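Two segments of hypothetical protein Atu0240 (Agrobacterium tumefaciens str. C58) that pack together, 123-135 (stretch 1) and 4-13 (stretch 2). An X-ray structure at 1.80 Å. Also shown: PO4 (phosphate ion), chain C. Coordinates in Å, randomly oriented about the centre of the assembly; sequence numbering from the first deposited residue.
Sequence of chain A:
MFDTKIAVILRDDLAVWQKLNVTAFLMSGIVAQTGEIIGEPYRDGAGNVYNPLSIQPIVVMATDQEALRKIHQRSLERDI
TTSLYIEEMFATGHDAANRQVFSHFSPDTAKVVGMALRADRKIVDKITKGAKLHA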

ATOM      1  N   ILE A 123      -0.255  13.900   8.341  1.00 39.60           N
ATOM      2  CA  ILE A 123      -1.473  13.437   7.687  1.00 39.36           C
ATOM      3  C   ILE A 123      -1.574  11.902   7.701  1.00 38.83           C
ATOM      4  O   ILE A 123      -2.627  11.359   8.043  1.00 38.49           O
ATOM      5  CB  ILE A 123      -1.585  14.013   6.235  1.00 38.79           C
ATOM      6  CG1 ILE A 123      -2.050  15.475   6.291  1.00 39.80           C
ATOM      7  CG2 ILE A 123      -2.567  13.208   5.387  1.00 38.27           C
ATOM      8  CD1 ILE A 123      -1.740  16.301   5.043  1.00 40.64           C
ATOM      9  N   VAL A 124      -0.479  11.220   7.339  1.00 38.20           N
ATOM     10  CA  VAL A 124      -0.439   9.750   7.343  1.00 37.67           C
ATOM     11  C   VAL A 124      -0.806   9.159   8.707  1.00 37.84           C
ATOM     12  O   VAL A 124      -1.586   8.210   8.785  1.00 37.72           O
ATOM     13  CB  VAL A 124       0.933   9.202   6.870  1.00 37.43           C
ATOM     14  CG1 VAL A 124       1.005   7.687   7.037  1.00 37.45           C
ATOM     15  CG2 VAL A 124       1.178   9.583   5.417  1.00 36.79           C
ATOM     16  N   ASP A 125      -0.242   9.722   9.775  1.00 38.55           N
ATOM     17  CA  ASP A 125      -0.531   9.271  11.143  1.00 39.78           C
ATOM     18  C   ASP A 125      -2.010   9.429  11.542  1.00 39.81           C
ATOM     19  O   ASP A 125      -2.562   8.582  12.251  1.00 39.70           O
ATOM     20  CB  ASP A 125       0.371  10.006  12.140  1.00 40.62           C
ATOM     21  CG  ASP A 125       1.839   9.684  11.946  1.00 42.56           C
ATOM     22  OD1 ASP A 125       2.174   8.501  11.697  1.00 44.79           O
ATOM     23  OD2 ASP A 125       2.661  10.620  12.051  1.00 46.58           O
ATOM     24  N   LYS A 126      -2.638  10.514  11.090  1.00 40.13           N
ATOM     25  CA  LYS A 126      -4.086  10.714  11.257  1.00 40.43           C
ATOM     26  C   LYS A 126      -4.912   9.689  10.466  1.00 39.65           C
ATOM     27  O   LYS A 126      -5.912   9.166  10.957  1.00 39.78           O
ATOM     28  CB  LYS A 126      -4.485  12.134  10.836  1.00 40.39           C
ATOM     29  CG  LYS A 126      -4.017  13.220  11.808  1.00 41.56           C
ATOM     30  CD  LYS A 126      -4.417  14.624  11.353  1.00 42.33           C
ATOM     31  CE  LYS A 126      -4.306  15.624  12.504  1.00 44.63           C
ATOM     32  NZ  LYS A 126      -5.160  15.238  13.679  1.00 44.65           N
ATOM     33  N   ILE A 127      -4.488   9.413   9.235  1.00 38.94           N
ATOM     34  CA  ILE A 127      -5.209   8.491   8.373  1.00 38.15           C
ATOM     35  C   ILE A 127      -5.173   7.078   8.953  1.00 38.40           C
ATOM     36  O   ILE A 127      -6.204   6.408   9.033  1.00 37.70           O
ATOM     37  CB  ILE A 127      -4.655   8.539   6.928  1.00 38.09           C
ATOM     38  CG1 ILE A 127      -5.170   9.788   6.217  1.00 37.24           C
ATOM     39  CG2 ILE A 127      -5.025   7.280   6.148  1.00 37.15           C
ATOM     40  CD1 ILE A 127      -4.398  10.155   4.963  1.00 36.71           C
ATOM     41  N   THR A 128      -3.989   6.661   9.402  1.00 38.86           N
ATOM     42  CA  THR A 128      -3.738   5.283   9.822  1.00 39.30           C
ATOM     43  C   THR A 128      -4.094   5.005  11.291  1.00 40.44           C
ATOM     44  O   THR A 128      -3.847   3.906  11.790  1.00 40.43           O
ATOM     45  CB  THR A 128      -2.258   4.884   9.588  1.00 39.03           C
ATOM     46  OG1 THR A 128      -1.416   5.643  10.467  1.00 38.86           O
ATOM     47  CG2 THR A 128      -1.838   5.133   8.131  1.00 38.20           C
ATOM     48  N   LYS A 129      -4.673   5.989  11.980  1.00 41.75           N
ATOM     49  CA  LYS A 129      -5.073   5.821  13.389  1.00 43.05           C
ATOM     50  C   LYS A 129      -5.877   4.542  13.610  1.00 43.26           C
ATOM     51  O   LYS A 129      -6.838   4.258  12.887  1.00 43.41           O
ATOM     52  CB  LYS A 129      -5.875   7.032  13.871  1.00 43.29           C
ATOM     53  CG  LYS A 129      -6.098   7.098  15.380  1.00 45.64           C
ATOM     54  CD  LYS A 129      -7.022   8.264  15.714  1.00 48.21           C
ATOM     55  CE  LYS A 129      -7.455   8.258  17.167  1.00 49.37           C
ATOM     56  NZ  LYS A 129      -8.451   9.337  17.409  1.00 51.73           N
ATOM     57  N   GLY A 130      -5.474   3.774  14.613  1.00 43.94           N
ATOM     58  CA  GLY A 130      -6.150   2.526  14.932  1.00 44.29           C
ATOM     59  C   GLY A 130      -5.297   1.317  14.597  1.00 44.71           C
ATOM     60  O   GLY A 130      -5.231   0.360  15.386  1.00 44.86           O
ATOM     61  N   ALA A 131      -4.637   1.373  13.438  1.00 44.13           N
ATOM     62  CA  ALA A 131      -3.812   0.273  12.933  1.00 44.22           C
ATOM     63  C   ALA A 131      -2.621  -0.054  13.837  1.00 44.07           C
ATOM     64  O   ALA A 131      -2.085   0.813  14.517  1.00 44.15           O
ATOM     65  CB  ALA A 131      -3.328   0.582  11.509  1.00 44.06           C
ATOM     66  N   LYS A 132      -2.222  -1.322  13.835  1.00 43.81           N
ATOM     67  CA  LYS A 132      -1.074  -1.795  14.603  1.00 43.47           C
ATOM     68  C   LYS A 132       0.105  -2.049  13.659  1.00 42.77           C
ATOM     69  O   LYS A 132      -0.081  -2.625  12.587  1.00 42.32           O
ATOM     70  CB  LYS A 132      -1.467  -3.096  15.317  1.00 44.06           C
ATOM     71  CG  LYS A 132      -0.363  -3.800  16.090  1.00 45.67           C
ATOM     72  CD  LYS A 132       0.025  -3.093  17.403  1.00 47.81           C
ATOM     73  CE  LYS A 132       1.221  -3.788  18.078  1.00 47.70           C
ATOM     74  NZ  LYS A 132       2.371  -4.034  17.136  1.00 48.90           N
ATOM     75  N   LEU A 133       1.309  -1.622  14.046  1.00 41.45           N
ATOM     76  CA  LEU A 133       2.515  -2.048  13.333  1.00 40.98           C
ATOM     77  C   LEU A 133       2.586  -3.574  13.246  1.00 39.96           C
ATOM     78  O   LEU A 133       2.212  -4.269  14.183  1.00 39.87           O
ATOM     79  CB  LEU A 133       3.767  -1.529  14.021  1.00 41.19           C
ATOM     80  CG  LEU A 133       4.544  -0.514  13.195  1.00 42.27           C
ATOM     81  CD1 LEU A 133       3.901   0.854  13.305  1.00 43.58           C
ATOM     82  CD2 LEU A 133       5.985  -0.495  13.668  1.00 43.80           C
ATOM     83  N   HIS A 134       3.061  -4.086  12.115  1.00 38.69           N
ATOM     84  CA  HIS A 134       3.036  -5.515  11.893  1.00 38.31           C
ATOM     85  C   HIS A 134       4.151  -6.211  12.653  1.00 38.34           C
ATOM     86  O   HIS A 134       5.271  -5.698  12.756  1.00 37.80           O
ATOM     87  CB  HIS A 134       3.120  -5.859  10.401  1.00 37.70           C
ATOM     88  CG  HIS A 134       2.554  -7.203  10.063  1.00 36.71           C
ATOM     89  ND1 HIS A 134       3.107  -8.381  10.518  1.00 34.78           N
ATOM     90  CD2 HIS A 134       1.482  -7.555   9.314  1.00 36.65           C
ATOM     91  CE1 HIS A 134       2.394  -9.399  10.076  1.00 35.98           C
ATOM     92  NE2 HIS A 134       1.407  -8.926   9.337  1.00 35.47           N
ATOM     93  N   ALA A 135       3.804  -7.373  13.198  1.00 39.29           N
ATOM     94  CA  ALA A 135       4.759  -8.354  13.686  1.00 40.26           C
ATOM     95  C   ALA A 135       5.336  -9.116  12.487  1.00 40.88           C
ATOM     96  O   ALA A 135       6.341  -9.815  12.605  1.00 42.45           O
ATOM     97  CB  ALA A 135       4.059  -9.317  14.633  1.00 40.54           C
TER
HETATM   98  P   PO4 C4285       9.521  14.482   0.753  1.00 58.22           P
HETATM   99  O1  PO4 C4285      10.359  13.927  -0.377  1.00 58.00           O
HETATM  100  O2  PO4 C4285      10.412  15.232   1.718  1.00 58.27           O
HETATM  101  O3  PO4 C4285       8.834  13.367   1.486  1.00 56.50           O
HETATM  102  O4  PO4 C4285       8.496  15.445   0.200  1.00 58.56           O
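Stretch 2 (4-13) TKIAVILRDD

Stretch 2 is a β strand from T4 to R11, with phi/psi values in the extended region, followed by a turn-like departure at D12 and D13. It runs in the same general sense as helix 123-127: the axes cross at 33° and approach to 8.9 Å. The register advances together along both segments, with CA of V124 6.7 Å from CA of K5 and CA of A131 7.5 Å from CA of I9.

No backbone hydrogen bond joins the two stretches. The one polar link is the salt bridge from K5 NZ to D125 OD1, 3.5 Å, which counts only as a weak hydrogen bond; K5 reaches it with all four chi angles t. Further along the strand, toward I9, the contact is apolar: V124 CG1 lies 4.0 Å from A7 CB, T128 CG2 4.0 Å from I9 CD1, and A131 CB 4.1 Å from I9 CG2.

Several other polar groups have partners within their own stretch. T128 N donates to V124 O (2.9 Å), and A131 N to T128 O (3.1 Å), closing a type II turn. R11 NE binds D13 OD1 at 2.7 Å.

By contrast, H134 NE2 and D12 OD1, 4.2 Å apart, each bond elsewhere in the structure. T4 N and T4 OG1 donate to phosphate O3 at 2.8 and 2.6 Å.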

ATOM      1  N   THR A   4       7.317  13.427   3.824  1.00 40.55           N
ATOM      2  CA  THR A   4       6.285  12.387   3.739  1.00 38.37           C
ATOM      3  C   THR A   4       6.662  11.101   4.471  1.00 37.20           C
ATOM      4  O   THR A   4       7.807  10.936   4.921  1.00 36.52           O
ATOM      5  CB  THR A   4       5.951  12.036   2.267  1.00 38.15           C
ATOM      6  OG1 THR A   4       7.093  11.430   1.641  1.00 37.92           O
ATOM      7  CG2 THR A   4       5.536  13.287   1.498  1.00 37.57           C
ATOM      8  N   LYS A   5       5.678  10.207   4.577  1.00 35.05           N
ATOM      9  CA  LYS A   5       5.849   8.870   5.116  1.00 34.09           C
ATOM     10  C   LYS A   5       5.141   7.873   4.190  1.00 32.41           C
ATOM     11  O   LYS A   5       4.064   8.177   3.675  1.00 31.61           O
ATOM     12  CB  LYS A   5       5.234   8.803   6.522  1.00 34.55           C
ATOM     13  CG  LYS A   5       5.229   7.420   7.143  1.00 34.76           C
ATOM     14  CD  LYS A   5       4.469   7.382   8.465  1.00 35.95           C
ATOM     15  CE  LYS A   5       4.220   5.932   8.864  1.00 39.37           C
ATOM     16  NZ  LYS A   5       3.664   5.717  10.250  1.00 42.12           N
ATOM     17  N   ILE A   6       5.739   6.696   4.000  1.00 31.12           N
ATOM     18  CA  ILE A   6       5.114   5.600   3.240  1.00 29.44           C
ATOM     19  C   ILE A   6       4.614   4.527   4.206  1.00 29.46           C
ATOM     20  O   ILE A   6       5.375   3.983   5.008  1.00 29.69           O
ATOM     21  CB  ILE A   6       6.080   4.962   2.187  1.00 28.74           C
ATOM     22  CG1 ILE A   6       6.579   6.012   1.195  1.00 27.88           C
ATOM     23  CG2 ILE A   6       5.381   3.843   1.412  1.00 27.93           C
ATOM     24  CD1 ILE A   6       7.623   5.490   0.231  1.00 29.11           C
ATOM     25  N   ALA A   7       3.323   4.231   4.127  1.00 29.19           N
ATOM     26  CA  ALA A   7       2.715   3.241   4.973  1.00 28.88           C
ATOM     27  C   ALA A   7       1.923   2.246   4.147  1.00 28.64           C
ATOM     28  O   ALA A   7       1.255   2.616   3.176  1.00 28.23           O
ATOM     29  CB  ALA A   7       1.823   3.901   6.001  1.00 28.96           C
ATOM     30  N   VAL A   8       2.026   0.982   4.542  1.00 28.73           N
ATOM     31  CA  VAL A   8       1.236  -0.099   3.973  1.00 29.01           C
ATOM     32  C   VAL A   8       0.367  -0.668   5.095  1.00 28.79           C
ATOM     33  O   VAL A   8       0.887  -0.991   6.152  1.00 29.23           O
ATOM     34  CB  VAL A   8       2.158  -1.225   3.455  1.00 28.86           C
ATOM     35  CG1 VAL A   8       1.335  -2.434   2.992  1.00 29.98           C
ATOM     36  CG2 VAL A   8       3.078  -0.722   2.348  1.00 29.86           C
ATOM     37  N   ILE A   9      -0.944  -0.786   4.870  1.00 29.33           N
ATOM     38  CA  ILE A   9      -1.866  -1.372   5.854  1.00 29.86           C
ATOM     39  C   ILE A   9      -2.600  -2.589   5.279  1.00 30.14           C
ATOM     40  O   ILE A   9      -3.347  -2.489   4.298  1.00 29.65           O
ATOM     41  CB  ILE A   9      -2.924  -0.359   6.422  1.00 30.09           C
ATOM     42  CG1 ILE A   9      -2.314   0.995   6.767  1.00 30.10           C
ATOM     43  CG2 ILE A   9      -3.624  -0.927   7.668  1.00 29.64           C
ATOM     44  CD1 ILE A   9      -2.429   2.057   5.661  1.00 31.41           C
ATOM     45  N   LEU A  10      -2.399  -3.736   5.924  1.00 30.35           N
ATOM     46  CA  LEU A  10      -2.951  -5.005   5.469  1.00 30.30           C
ATOM     47  C   LEU A  10      -4.077  -5.482   6.369  1.00 30.90           C
ATOM     48  O   LEU A  10      -4.125  -5.141   7.547  1.00 31.51           O
ATOM     49  CB  LEU A  10      -1.837  -6.059   5.434  1.00 30.77           C
ATOM     50  CG  LEU A  10      -0.651  -5.673   4.536  1.00 30.05           C
ATOM     51  CD1 LEU A  10       0.522  -6.608   4.756  1.00 29.03           C
ATOM     52  CD2 LEU A  10      -1.055  -5.618   3.046  1.00 30.13           C
ATOM     53  N   ARG A  11      -4.999  -6.255   5.815  1.00 31.04           N
ATOM     54  CA  ARG A  11      -6.041  -6.855   6.650  1.00 31.59           C
ATOM     55  C   ARG A  11      -5.388  -8.015   7.406  1.00 32.29           C
ATOM     56  O   ARG A  11      -4.753  -8.866   6.787  1.00 32.36           O
ATOM     57  CB  ARG A  11      -7.232  -7.319   5.806  1.00 31.04           C
ATOM     58  CG  ARG A  11      -8.521  -7.462   6.634  1.00 31.21           C
ATOM     59  CD  ARG A  11      -9.694  -7.876   5.774  1.00 32.46           C
ATOM     60  NE  ARG A  11      -9.592  -9.261   5.308  1.00 31.01           N
ATOM     61  CZ  ARG A  11     -10.346  -9.775   4.339  1.00 31.84           C
ATOM     62  NH1 ARG A  11     -11.246  -9.025   3.722  1.00 32.72           N
ATOM     63  NH2 ARG A  11     -10.197 -11.036   3.966  1.00 32.47           N
ATOM     64  N   ASP A  12      -5.527  -8.056   8.735  1.00 33.65           N
ATOM     65  CA  ASP A  12      -4.676  -8.961   9.531  1.00 35.36           C
ATOM     66  C   ASP A  12      -4.950 -10.441   9.293  1.00 35.26           C
ATOM     67  O   ASP A  12      -4.067 -11.274   9.496  1.00 35.99           O
ATOM     68  CB  ASP A  12      -4.704  -8.634  11.029  1.00 36.35           C
ATOM     69  CG  ASP A  12      -3.476  -9.182  11.775  1.00 39.80           C
ATOM     70  OD1 ASP A  12      -2.405  -9.420  11.141  1.00 40.86           O
ATOM     71  OD2 ASP A  12      -3.582  -9.373  13.014  1.00 43.82           O
ATOM     72  N   ASP A  13      -6.152 -10.771   8.833  1.00 35.59           N
ATOM     73  CA  ASP A  13      -6.524 -12.187   8.675  1.00 35.85           C
ATOM     74  C   ASP A  13      -6.026 -12.875   7.398  1.00 35.38           C
ATOM     75  O   ASP A  13      -6.269 -14.068   7.195  1.00 35.88           O
ATOM     76  CB  ASP A  13      -8.031 -12.376   8.879  1.00 36.31           C
ATOM     77  CG  ASP A  13      -8.861 -11.709   7.801  1.00 38.09           C
ATOM     78  OD1 ASP A  13      -8.317 -10.904   7.023  1.00 39.17           O
ATOM     79  OD2 ASP A  13     -10.076 -11.986   7.743  1.00 40.02           O
TER